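Local structure of putative oxidoreductase molybdopterin-binding subunit (4ZOH) at residues S300-R303 with M304-G307; T328-Y331 with R332-R336; E11-R14 with L15-G18; G605-I608 with G609-Q613. The protein binds a molybdenum pterin cytosine dinucleotide cofactor and is probably the large subunit of an oxidoreductase related to xanthine dehydrogenase and aldehyde oxidase. All coordinates share one frame; numbering follows the deposited sequence.

Contact 1: residues S300-R303 with M304-G307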
loop_
_atom_site.group_PDB
_atom_site.type_symbol
_atom_site.label_atom_id
_atom_site.label_comp_id
_atom_site.label_asym_id
_atom_site.label_seq_id
_atom_site.Cartn_x
_atom_site.Cartn_y
_atom_site.Cartn_z
ATOM N N SER A 300 -0.122 -3.200 -41.313
ATOM C CA SER A 300 -1.365 -2.407 -41.266
ATOM C C SER A 300 -1.262 -1.245 -42.241
ATOM O O SER A 300 -2.211 -1.015 -43.009
ATOM C CB SER A 300 -1.583 -1.897 -39.841
ATOM O OG SER A 300 -1.907 -2.996 -39.045
ATOM N N THR A 301 -0.095 -0.572 -42.262
ATOM C CA THR A 301 0.114 0.514 -43.174
ATOM C C THR A 301 -0.087 0.078 -44.656
ATOM O O THR A 301 -0.880 0.715 -45.393
ATOM C CB THR A 301 1.514 1.043 -43.045
ATOM O OG1 THR A 301 1.743 1.436 -41.695
ATOM C CG2 THR A 301 1.765 2.217 -44.011
ATOM N N VAL A 302 0.590 -1.011 -45.074
ATOM C CA VAL A 302 0.458 -1.490 -46.464
ATOM C C VAL A 302 -0.976 -1.899 -46.719
ATOM O O VAL A 302 -1.572 -1.487 -47.707
ATOM C CB VAL A 302 1.398 -2.679 -46.877
ATOM C CG1 VAL A 302 1.405 -2.827 -48.423
ATOM C CG2 VAL A 302 2.821 -2.425 -46.446
ATOM N N ARG A 303 -1.557 -2.681 -45.834
ATOM C CA ARG A 303 -2.832 -3.233 -46.185
ATOM C C ARG A 303 -3.957 -2.173 -46.280
ATOM O O ARG A 303 -5.033 -2.463 -46.788
ATOM C CB ARG A 303 -3.184 -4.418 -45.299
ATOM C CG ARG A 303 -3.695 -4.101 -43.900
ATOM C CD ARG A 303 -3.282 -5.282 -42.987
ATOM N NE ARG A 303 -4.180 -6.387 -43.286
ATOM C CZ ARG A 303 -5.247 -6.738 -42.580
ATOM N NH1 ARG A 303 -5.555 -6.125 -41.425
ATOM N NH2 ARG A 303 -5.988 -7.756 -43.008
ATOM N N MET A 304 -3.716 -0.959 -45.787
ATOM C CA MET A 304 -4.792 0.052 -45.761
ATOM C C MET A 304 -4.621 1.101 -46.848
ATOM O O MET A 304 -5.522 1.917 -47.024
ATOM C CB MET A 304 -4.937 0.770 -44.381
ATOM C CG MET A 304 -5.223 -0.191 -43.243
ATOM S SD MET A 304 -6.736 -1.128 -43.361
ATOM C CE MET A 304 -7.844 0.272 -43.281
ATOM N N LEU A 305 -3.461 1.118 -47.506
ATOM C CA LEU A 305 -3.212 1.901 -48.747
ATOM C C LEU A 305 -4.336 1.945 -49.806
ATOM O O LEU A 305 -4.473 2.937 -50.452
ATOM C CB LEU A 305 -1.956 1.396 -49.454
ATOM C CG LEU A 305 -0.627 1.867 -48.874
ATOM C CD1 LEU A 305 0.564 1.227 -49.590
ATOM C CD2 LEU A 305 -0.502 3.362 -48.920
ATOM N N PRO A 306 -5.126 0.871 -50.001
ATOM C CA PRO A 306 -6.185 1.129 -50.985
ATOM C C PRO A 306 -7.331 2.041 -50.467
ATOM O O PRO A 306 -8.183 2.494 -51.263
ATOM C CB PRO A 306 -6.734 -0.286 -51.301
ATOM C CG PRO A 306 -5.704 -1.266 -50.802
ATOM C CD PRO A 306 -5.145 -0.546 -49.578
ATOM N N GLY A 307 -7.393 2.259 -49.150
ATOM C CA GLY A 307 -8.379 3.138 -48.572
ATOM C C GLY A 307 -9.803 2.717 -48.925
ATOM O O GLY A 307 -10.140 1.530 -48.962
#
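Leu305 N turns back to Val302 O at 3.2 Å, approaching from above the carbonyl plane, 59° out of it, as helix 288-304 tightens toward its end. The other backbone bonds across this turn are weak: Met304 N shares itself between Ser300 O and Thr301 O, and Leu305 N also leans on Thr301 O. Beyond them, Gly307 N bonds Met304 O at 2.9 Å.

Packing follows the same turn. Met304 CG lies against Ser300 O at 3.1 Å, put there by a first torsion of -59° that sets CG beside the backbone N; bends at the next two torsions carry the thioether away from the turn, and the side chain packs on Arg336. Cutting Met304 down to an alanine would probably strip Ser300 O of its closest side-chain neighbour, CG, and open a gap beside Arg336. Val302 CG1 and Leu305 CD1 meet more loosely, 4.3 Å apart, both side chains also resting on Ile316 of strand 313-321. Pro306 CD sits 3.4 Å from Arg303 O, a carbonyl that accepts a hydrogen bond from Asn374.

The whole is a helix C-terminus running into a type I beta turn, Met304 to Gly307, where Gly307 takes up positive phi.

Contact 2: residues T328-Y331 with R332-R336. With MCN (pterin cytosine dinucleotide), chain D.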
loop_
_atom_site.group_PDB
_atom_site.type_symbol
_atom_site.label_atom_id
_atom_site.label_comp_id
_atom_site.label_asym_id
_atom_site.label_seq_id
_atom_site.Cartn_x
_atom_site.Cartn_y
_atom_site.Cartn_z
ATOM N N THR A 328 11.013 1.418 -32.269
ATOM C CA THR A 328 9.749 2.029 -32.639
ATOM C C THR A 328 8.626 1.150 -32.068
ATOM O O THR A 328 8.768 -0.063 -32.032
ATOM C CB THR A 328 9.648 2.074 -34.193
ATOM O OG1 THR A 328 10.865 2.652 -34.723
ATOM C CG2 THR A 328 8.343 2.930 -34.648
ATOM N N GLN A 329 7.498 1.747 -31.689
ATOM C CA GLN A 329 6.355 1.010 -31.101
ATOM C C GLN A 329 5.039 1.525 -31.628
ATOM O O GLN A 329 4.967 2.579 -32.194
ATOM C CB GLN A 329 6.216 1.319 -29.594
ATOM C CG GLN A 329 7.438 1.271 -28.767
ATOM C CD GLN A 329 7.162 1.765 -27.338
ATOM O OE1 GLN A 329 7.836 2.686 -26.843
ATOM N NE2 GLN A 329 6.168 1.191 -26.709
ATOM N N SER A 330 3.971 0.839 -31.282
ATOM C CA SER A 330 2.616 1.301 -31.579
ATOM C C SER A 330 2.495 2.723 -31.032
ATOM O O SER A 330 2.881 3.023 -29.878
ATOM C CB SER A 330 1.602 0.462 -30.876
ATOM O OG SER A 330 1.246 -0.652 -31.642
ATOM N N TYR A 331 1.956 3.598 -31.880
ATOM C CA TYR A 331 1.357 4.867 -31.440
ATOM C C TYR A 331 -0.025 4.975 -32.089
ATOM O O TYR A 331 -0.185 4.634 -33.300
ATOM C CB TYR A 331 2.190 6.033 -31.834
ATOM C CG TYR A 331 1.583 7.401 -31.578
ATOM C CD1 TYR A 331 1.174 7.774 -30.265
ATOM C CD2 TYR A 331 1.407 8.303 -32.593
ATOM C CE1 TYR A 331 0.702 9.044 -29.977
ATOM C CE2 TYR A 331 0.913 9.569 -32.342
ATOM C CZ TYR A 331 0.561 9.944 -31.019
ATOM O OH TYR A 331 0.060 11.193 -30.726
ATOM N N ARG A 332 -1.003 5.423 -31.278
ATOM C CA ARG A 332 -2.375 5.661 -31.675
ATOM C C ARG A 332 -2.696 5.500 -33.163
ATOM O O ARG A 332 -2.342 6.349 -33.965
ATOM C CB ARG A 332 -2.857 7.036 -31.141
ATOM C CG ARG A 332 -4.411 7.097 -31.154
ATOM C CD ARG A 332 -4.908 8.421 -30.576
ATOM N NE ARG A 332 -6.363 8.371 -30.277
ATOM C CZ ARG A 332 -6.929 9.085 -29.286
ATOM N NH1 ARG A 332 -6.151 9.862 -28.539
ATOM N NH2 ARG A 332 -8.237 8.966 -29.001
ATOM N N GLY A 333 -3.323 4.386 -33.499
ATOM C CA GLY A 333 -3.566 3.955 -34.874
ATOM C C GLY A 333 -2.632 2.831 -35.385
ATOM O O GLY A 333 -3.041 2.050 -36.208
ATOM N N ALA A 334 -1.387 2.810 -34.930
ATOM C CA ALA A 334 -0.499 1.643 -35.038
ATOM C C ALA A 334 -0.401 1.137 -36.514
ATOM O O ALA A 334 -0.858 -0.000 -36.852
ATOM C CB ALA A 334 -1.024 0.544 -34.119
ATOM N N GLY A 335 0.065 2.023 -37.373
ATOM C CA GLY A 335 0.225 1.716 -38.808
ATOM C C GLY A 335 -0.924 2.211 -39.708
ATOM O O GLY A 335 -0.724 2.506 -40.895
ATOM N N ARG A 336 -2.143 2.237 -39.183
ATOM C CA ARG A 336 -3.288 2.673 -40.015
ATOM C C ARG A 336 -3.259 4.159 -40.408
ATOM O O ARG A 336 -3.598 4.476 -41.565
ATOM C CB ARG A 336 -4.605 2.256 -39.423
ATOM C CG ARG A 336 -4.869 0.778 -39.540
ATOM C CD ARG A 336 -4.607 0.023 -38.251
ATOM N NE ARG A 336 -5.581 0.417 -37.263
ATOM C CZ ARG A 336 -5.521 0.140 -35.951
ATOM N NH1 ARG A 336 -6.496 0.582 -35.134
ATOM N NH2 ARG A 336 -4.493 -0.559 -35.456
HETATM N N1 MCN D . -17.216 4.093 -27.836
HETATM C C2 MCN D . -18.595 4.018 -27.948
HETATM N N3 MCN D . -19.194 3.469 -29.050
HETATM C C4 MCN D . -18.381 2.993 -30.072
HETATM C C5 MCN D . -16.992 3.064 -29.975
HETATM C C6 MCN D . -16.394 3.598 -28.833
HETATM O O2 MCN D . -19.359 4.426 -27.068
HETATM N N4 MCN D . -18.973 2.469 -31.124
HETATM C "C1'" MCN D . -16.668 4.673 -26.608
HETATM C C2D MCN D . -16.403 3.561 -25.592
HETATM O "O2'" MCN D . -17.468 3.357 -24.714
HETATM C "C3'" MCN D . -15.266 4.125 -24.781
HETATM C C4D MCN D . -14.430 4.638 -25.880
HETATM O O4D MCN D . -15.400 5.240 -26.842
HETATM O "O3'" MCN D . -15.644 5.161 -23.943
HETATM C "C5'" MCN D . -13.858 3.277 -26.228
HETATM O "O5'" MCN D . -13.258 3.286 -27.391
HETATM P PA MCN D . -12.803 1.931 -28.164
HETATM O O1A MCN D . -13.344 0.655 -27.745
HETATM O O2A MCN D . -12.994 2.445 -29.563
HETATM O O3A MCN D . -11.156 2.120 -27.850
HETATM P PB MCN D . -10.486 1.561 -26.492
HETATM O O1B MCN D . -10.084 0.118 -26.746
HETATM O O2B MCN D . -11.248 1.787 -25.260
HETATM O O3B MCN D . -9.272 2.490 -26.443
HETATM C C10 MCN D . -7.996 2.190 -27.072
HETATM C "C9'" MCN D . -7.516 3.365 -27.888
HETATM C "C8'" MCN D . -6.152 3.232 -28.317
HETATM S "S8'" MCN D . -5.645 1.807 -29.211
HETATM C "C7'" MCN D . -5.239 4.232 -28.167
HETATM S "S7'" MCN D . -3.581 4.147 -28.820
HETATM C "C6'" MCN D . -5.583 5.511 -27.579
HETATM C C7 MCN D . -7.135 5.712 -27.589
HETATM O "O9'" MCN D . -7.704 4.523 -27.080
HETATM N "N5'" MCN D . -4.997 5.718 -26.256
HETATM C C4A MCN D . -5.591 6.519 -25.261
HETATM N "N8'" MCN D . -7.513 6.853 -26.699
HETATM C C4B MCN D . -6.860 7.108 -25.530
HETATM N "N1'" MCN D . -7.465 7.918 -24.657
HETATM C "C2'" MCN D . -6.889 8.145 -23.479
HETATM N "N2'" MCN D . -7.521 8.930 -22.632
HETATM N "N3'" MCN D . -5.613 7.599 -23.120
HETATM C "C4'" MCN D . -4.923 6.774 -24.038
HETATM O "O4'" MCN D . -3.788 6.299 -23.738
HETATM O O HOH W 1 1.768 4.248 -36.138
#
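In the pterin cytosine dinucleotide pocket, the loop between strand 313-321 and helix 336-353 folds Tyr331 back against Arg332 and Ala334, just before a type I' turn from Gly333 to Arg336 with Gly335 as N-cap of the helix. Ala334 N gives Tyr331 O a short bond of 2.7 Å, tilted 33° from the carbonyl plane. A water accepts from Gly335 N at 3.1 Å and leans weakly on the same carbonyl. Ser330 OG, whose polar partner is Asn297, touches Ala334 CB at 3.6 Å.

Arg332 CB stands over the centre of the Tyr331 ring, 4.2 Å from its centroid, in a CH-pi contact. From there the arginine runs out extended, CG anti to the backbone N (chi1 -162°), and its guanidinium ends almost perpendicular to the tyrosine ring. One face of that group looks onto N8' of the pterin, which lies toward its rim, 3.2 Å from NH2, while CB and CG brush the dithiolene sulfur S7'.

With NE held by Gly671 O and NH1 by Gln613 OE1, the guanidinium is fixed in rotation, and its positive charge, sitting close to N8' with a face toward that atom, may polarise the pterin there.

Contact 3: residues E11-R14 with L15-G18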
loop_
_atom_site.group_PDB
_atom_site.type_symbol
_atom_site.label_atom_id
_atom_site.label_comp_id
_atom_site.label_asym_id
_atom_site.label_seq_id
_atom_site.Cartn_x
_atom_site.Cartn_y
_atom_site.Cartn_z
ATOM N N GLU A 11 -16.004 7.084 -13.781
ATOM C CA GLU A 11 -14.572 7.152 -13.401
ATOM C C GLU A 11 -14.222 8.514 -12.793
ATOM O O GLU A 11 -13.185 8.585 -12.124
ATOM C CB GLU A 11 -13.618 6.887 -14.616
ATOM C CG GLU A 11 -13.777 5.519 -15.324
ATOM C CD GLU A 11 -14.838 5.453 -16.419
ATOM O OE1 GLU A 11 -15.840 6.240 -16.383
ATOM O OE2 GLU A 11 -14.720 4.536 -17.302
ATOM N N ASP A 12 -15.044 9.574 -13.020
ATOM C CA ASP A 12 -14.544 10.947 -12.765
ATOM C C ASP A 12 -14.317 11.306 -11.310
ATOM O O ASP A 12 -13.324 12.016 -10.988
ATOM C CB ASP A 12 -15.418 12.008 -13.441
ATOM C CG ASP A 12 -15.292 11.982 -14.931
ATOM O OD1 ASP A 12 -14.365 11.288 -15.417
ATOM O OD2 ASP A 12 -16.088 12.662 -15.622
ATOM N N LEU A 13 -15.162 10.761 -10.427
ATOM C CA LEU A 13 -15.195 11.268 -9.043
ATOM C C LEU A 13 -13.848 11.163 -8.330
ATOM O O LEU A 13 -13.374 12.149 -7.741
ATOM C CB LEU A 13 -16.329 10.642 -8.190
ATOM C CG LEU A 13 -16.406 11.167 -6.727
ATOM C CD1 LEU A 13 -16.702 12.664 -6.709
ATOM C CD2 LEU A 13 -17.446 10.444 -5.853
ATOM N N ARG A 14 -13.212 9.983 -8.421
ATOM C CA ARG A 14 -11.896 9.800 -7.759
ATOM C C ARG A 14 -10.861 10.751 -8.312
ATOM O O ARG A 14 -9.982 11.213 -7.587
ATOM C CB ARG A 14 -11.365 8.370 -8.000
ATOM C CG ARG A 14 -12.243 7.291 -7.448
ATOM C CD ARG A 14 -11.884 5.906 -8.065
ATOM N NE ARG A 14 -10.526 5.525 -7.689
ATOM C CZ ARG A 14 -9.491 5.434 -8.530
ATOM N NH1 ARG A 14 -9.628 5.642 -9.875
ATOM N NH2 ARG A 14 -8.303 5.101 -8.000
ATOM N N LEU A 15 -10.940 10.982 -9.625
ATOM C CA LEU A 15 -9.888 11.668 -10.339
ATOM C C LEU A 15 -9.993 13.189 -10.239
ATOM O O LEU A 15 -8.978 13.840 -10.200
ATOM C CB LEU A 15 -9.910 11.240 -11.815
ATOM C CG LEU A 15 -9.715 9.694 -12.074
ATOM C CD1 LEU A 15 -9.691 9.331 -13.583
ATOM C CD2 LEU A 15 -8.473 9.133 -11.365
ATOM N N ILE A 16 -11.212 13.736 -10.180
ATOM C CA ILE A 16 -11.379 15.200 -10.055
ATOM C C ILE A 16 -11.124 15.681 -8.675
ATOM O O ILE A 16 -10.894 16.867 -8.482
ATOM C CB ILE A 16 -12.772 15.658 -10.512
ATOM C CG1 ILE A 16 -13.908 15.031 -9.600
ATOM C CG2 ILE A 16 -12.855 15.312 -11.982
ATOM C CD1 ILE A 16 -15.317 15.199 -10.156
ATOM N N THR A 17 -11.128 14.747 -7.733
ATOM C CA THR A 17 -10.846 15.007 -6.282
ATOM C C THR A 17 -9.429 14.546 -5.890
ATOM O O THR A 17 -8.988 14.715 -4.713
ATOM C CB THR A 17 -11.899 14.324 -5.361
ATOM O OG1 THR A 17 -11.921 12.873 -5.586
ATOM C CG2 THR A 17 -13.353 14.894 -5.620
ATOM N N GLY A 18 -8.672 14.048 -6.875
ATOM C CA GLY A 18 -7.240 13.760 -6.627
ATOM C C GLY A 18 -7.035 12.562 -5.747
ATOM O O GLY A 18 -6.057 12.464 -5.049
#
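Ile16 N bonds Asp12 O at 2.8 Å, its donor nearly in line with the carbonyl, in helix 12-16, which is little more than one turn long; Leu15 N reaches the same oxygen only weakly. Over this carbonyl lies the Ile16 side chain, with CG1 3.4 Å from Asp12 O, and its CD1 extends to the edge of contact with Leu13 CD1. Leu15 CG settles on Glu11 O at 3.6 Å, and its CD2 touches NH1 of Arg14, whose guanidinium forms a salt bridge with Asp210.

The helix ends in a Schellman motif: Gly18 leaves helical geometry with phi of 72°, and its N bonds Leu15 O weakly. Thr17 reinforces the exit from its side chain. Set between the backbone N and carbonyl carbon (chi1 59°), its hydroxyl donates to Leu13 O at 2.7 Å, tilted 20° from the carbonyl plane, whereas the Thr17 N bond to that oxygen is weak. CG2 meanwhile meets Leu13 CD1 at 4.2 Å. With a valine at Thr17, Leu13 O would probably be left with the weak backbone bond alone from this turn, and the helix end would be held less firmly.

Leu13 also packs on Gly176 of a second copy of this protein, and the chain of another protein, with an iron-sulfur cluster about 8 Å from the Leu15 side chain, covers Leu15 and Ile16.

Contact 4: residues G605-I608 with G609-Q613. With MCN (pterin cytosine dinucleotide), chain D.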
loop_
_atom_site.group_PDB
_atom_site.type_symbol
_atom_site.label_atom_id
_atom_site.label_comp_id
_atom_site.label_asym_id
_atom_site.label_seq_id
_atom_site.Cartn_x
_atom_site.Cartn_y
_atom_site.Cartn_z
ATOM N N GLY A 605 -15.590 12.246 -27.189
ATOM C CA GLY A 605 -14.378 12.545 -26.411
ATOM C C GLY A 605 -13.140 11.843 -27.057
ATOM O O GLY A 605 -12.125 12.436 -27.231
ATOM N N GLN A 606 -13.294 10.597 -27.468
ATOM C CA GLN A 606 -12.203 9.842 -28.209
ATOM C C GLN A 606 -11.891 10.456 -29.575
ATOM O O GLN A 606 -10.720 10.630 -29.942
ATOM C CB GLN A 606 -12.644 8.379 -28.399
ATOM C CG GLN A 606 -12.606 7.616 -27.091
ATOM C CD GLN A 606 -11.222 7.736 -26.455
ATOM O OE1 GLN A 606 -11.067 8.281 -25.341
ATOM N NE2 GLN A 606 -10.198 7.307 -27.178
ATOM N N ALA A 607 -12.957 10.794 -30.339
ATOM C CA ALA A 607 -12.776 11.459 -31.639
ATOM C C ALA A 607 -11.960 12.720 -31.475
ATOM O O ALA A 607 -10.967 12.923 -32.169
ATOM C CB ALA A 607 -14.125 11.754 -32.336
ATOM N N ILE A 608 -12.365 13.573 -30.538
ATOM C CA ILE A 608 -11.648 14.804 -30.360
ATOM C C ILE A 608 -10.203 14.589 -29.901
ATOM O O ILE A 608 -9.339 15.250 -30.422
ATOM C CB ILE A 608 -12.393 15.788 -29.393
ATOM C CG1 ILE A 608 -13.717 16.249 -30.041
ATOM C CG2 ILE A 608 -11.502 17.036 -29.044
ATOM C CD1 ILE A 608 -14.622 16.952 -29.010
ATOM N N GLY A 609 -9.955 13.775 -28.858
ATOM C CA GLY A 609 -8.551 13.514 -28.456
ATOM C C GLY A 609 -7.655 13.049 -29.629
ATOM O O GLY A 609 -6.543 13.558 -29.808
ATOM N N GLY A 610 -8.159 12.097 -30.425
ATOM C CA GLY A 610 -7.415 11.620 -31.610
ATOM C C GLY A 610 -7.190 12.652 -32.667
ATOM O O GLY A 610 -6.059 12.829 -33.171
ATOM N N ILE A 611 -8.258 13.395 -32.973
ATOM C CA ILE A 611 -8.170 14.518 -33.903
ATOM C C ILE A 611 -7.063 15.485 -33.570
ATOM O O ILE A 611 -6.311 15.926 -34.478
ATOM C CB ILE A 611 -9.547 15.271 -34.063
ATOM C CG1 ILE A 611 -10.528 14.429 -34.907
ATOM C CG2 ILE A 611 -9.394 16.581 -34.815
ATOM C CD1 ILE A 611 -12.031 14.785 -34.660
ATOM N N VAL A 612 -6.936 15.843 -32.290
ATOM C CA VAL A 612 -5.913 16.815 -31.925
ATOM C C VAL A 612 -4.507 16.218 -32.018
ATOM O O VAL A 612 -3.562 16.912 -32.379
ATOM C CB VAL A 612 -6.182 17.419 -30.494
ATOM C CG1 VAL A 612 -4.979 18.183 -29.959
ATOM C CG2 VAL A 612 -7.419 18.377 -30.516
ATOM N N GLN A 613 -4.356 14.937 -31.651
ATOM C CA GLN A 613 -3.045 14.244 -31.938
ATOM C C GLN A 613 -2.701 14.231 -33.458
ATOM O O GLN A 613 -1.623 14.641 -33.859
ATOM C CB GLN A 613 -3.030 12.836 -31.296
ATOM C CG GLN A 613 -2.663 12.978 -29.825
ATOM C CD GLN A 613 -2.901 11.675 -29.108
ATOM O OE1 GLN A 613 -3.831 10.939 -29.438
ATOM N NE2 GLN A 613 -2.035 11.355 -28.142
HETATM N N1 MCN D . -17.216 4.093 -27.836
HETATM C C2 MCN D . -18.595 4.018 -27.948
HETATM N N3 MCN D . -19.194 3.469 -29.050
HETATM C C4 MCN D . -18.381 2.993 -30.072
HETATM C C5 MCN D . -16.992 3.064 -29.975
HETATM C C6 MCN D . -16.394 3.598 -28.833
HETATM O O2 MCN D . -19.359 4.426 -27.068
HETATM N N4 MCN D . -18.973 2.469 -31.124
HETATM C "C1'" MCN D . -16.668 4.673 -26.608
HETATM C C2D MCN D . -16.403 3.561 -25.592
HETATM O "O2'" MCN D . -17.468 3.357 -24.714
HETATM C "C3'" MCN D . -15.266 4.125 -24.781
HETATM C C4D MCN D . -14.430 4.638 -25.880
HETATM O O4D MCN D . -15.400 5.240 -26.842
HETATM O "O3'" MCN D . -15.644 5.161 -23.943
HETATM C "C5'" MCN D . -13.858 3.277 -26.228
HETATM O "O5'" MCN D . -13.258 3.286 -27.391
HETATM P PA MCN D . -12.803 1.931 -28.164
HETATM O O1A MCN D . -13.344 0.655 -27.745
HETATM O O2A MCN D . -12.994 2.445 -29.563
HETATM O O3A MCN D . -11.156 2.120 -27.850
HETATM P PB MCN D . -10.486 1.561 -26.492
HETATM O O1B MCN D . -10.084 0.118 -26.746
HETATM O O2B MCN D . -11.248 1.787 -25.260
HETATM O O3B MCN D . -9.272 2.490 -26.443
HETATM C C10 MCN D . -7.996 2.190 -27.072
HETATM C "C9'" MCN D . -7.516 3.365 -27.888
HETATM C "C8'" MCN D . -6.152 3.232 -28.317
HETATM S "S8'" MCN D . -5.645 1.807 -29.211
HETATM C "C7'" MCN D . -5.239 4.232 -28.167
HETATM S "S7'" MCN D . -3.581 4.147 -28.820
HETATM C "C6'" MCN D . -5.583 5.511 -27.579
HETATM C C7 MCN D . -7.135 5.712 -27.589
HETATM O "O9'" MCN D . -7.704 4.523 -27.080
HETATM N "N5'" MCN D . -4.997 5.718 -26.256
HETATM C C4A MCN D . -5.591 6.519 -25.261
HETATM N "N8'" MCN D . -7.513 6.853 -26.699
HETATM C C4B MCN D . -6.860 7.108 -25.530
HETATM N "N1'" MCN D . -7.465 7.918 -24.657
HETATM C "C2'" MCN D . -6.889 8.145 -23.479
HETATM N "N2'" MCN D . -7.521 8.930 -22.632
HETATM N "N3'" MCN D . -5.613 7.599 -23.120
HETATM C "C4'" MCN D . -4.923 6.774 -24.038
HETATM O "O4'" MCN D . -3.788 6.299 -23.738
#
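Gly609 N bonds Gly605 O at 3.0 Å with an N-H...O angle of 175°, the first of a run of regular i to i+4 bonds in the middle of helix 600-619. Gly610 follows with an equally regular bond from its N to Gln606 O. The side chain of Gln606 leaves the helix here for the cofactor: a bend at its second torsion (-54°) swings the amide round, and NE2 donates to the pterin atom N8' at 2.8 Å, while CG packs against the ribose of the cytidine half.

Ile611 packs closely on the turn before it, its CG1 lying 3.2 Å from Ala607 O, the carbonyl that its own N bonds. Its CD1 reaches on to Ala607 CB at 4.4 Å. At Val612 the backbone N bonds Ile608 O, and CG2 covers that oxygen at 3.7 Å. Gln613, two turns on from Gln606, continues the ladder with a bond from its N to Gly609 O and packs on Phe215.

The helix is thus wedged between different neighbours: Ala607 and Ile611 lie on strand 651-655 through Trp653 and Ile651, Ile611 also meets Tyr588 and Ala590 of strand 583-593, and Ile608 and Val612 touch the backbone of another protein's chain.

Starting from the N terminus, contact 3 comes first, then contacts 1, 2 and 4, strictly in series: each is local, within eight or nine consecutive residues, and none encloses or crosses another. Contact 3 stands apart, its nearest atoms about 10 Å from contact 4 and 26 Å from contact 1. Contacts 1 and 2 meet directly, the end of helix 288-304 resting on the loop before helix 336-353 and on that helix's start, with Thr301 OG1 probably hydrogen-bonded to Gly335 O. Contact 2 in turn reaches contact 4 through Arg332 and Tyr331, which lie against Gln606 and Gln613. Since both also touch the pterin, they join two molybdopterin-binding regions around the cofactor.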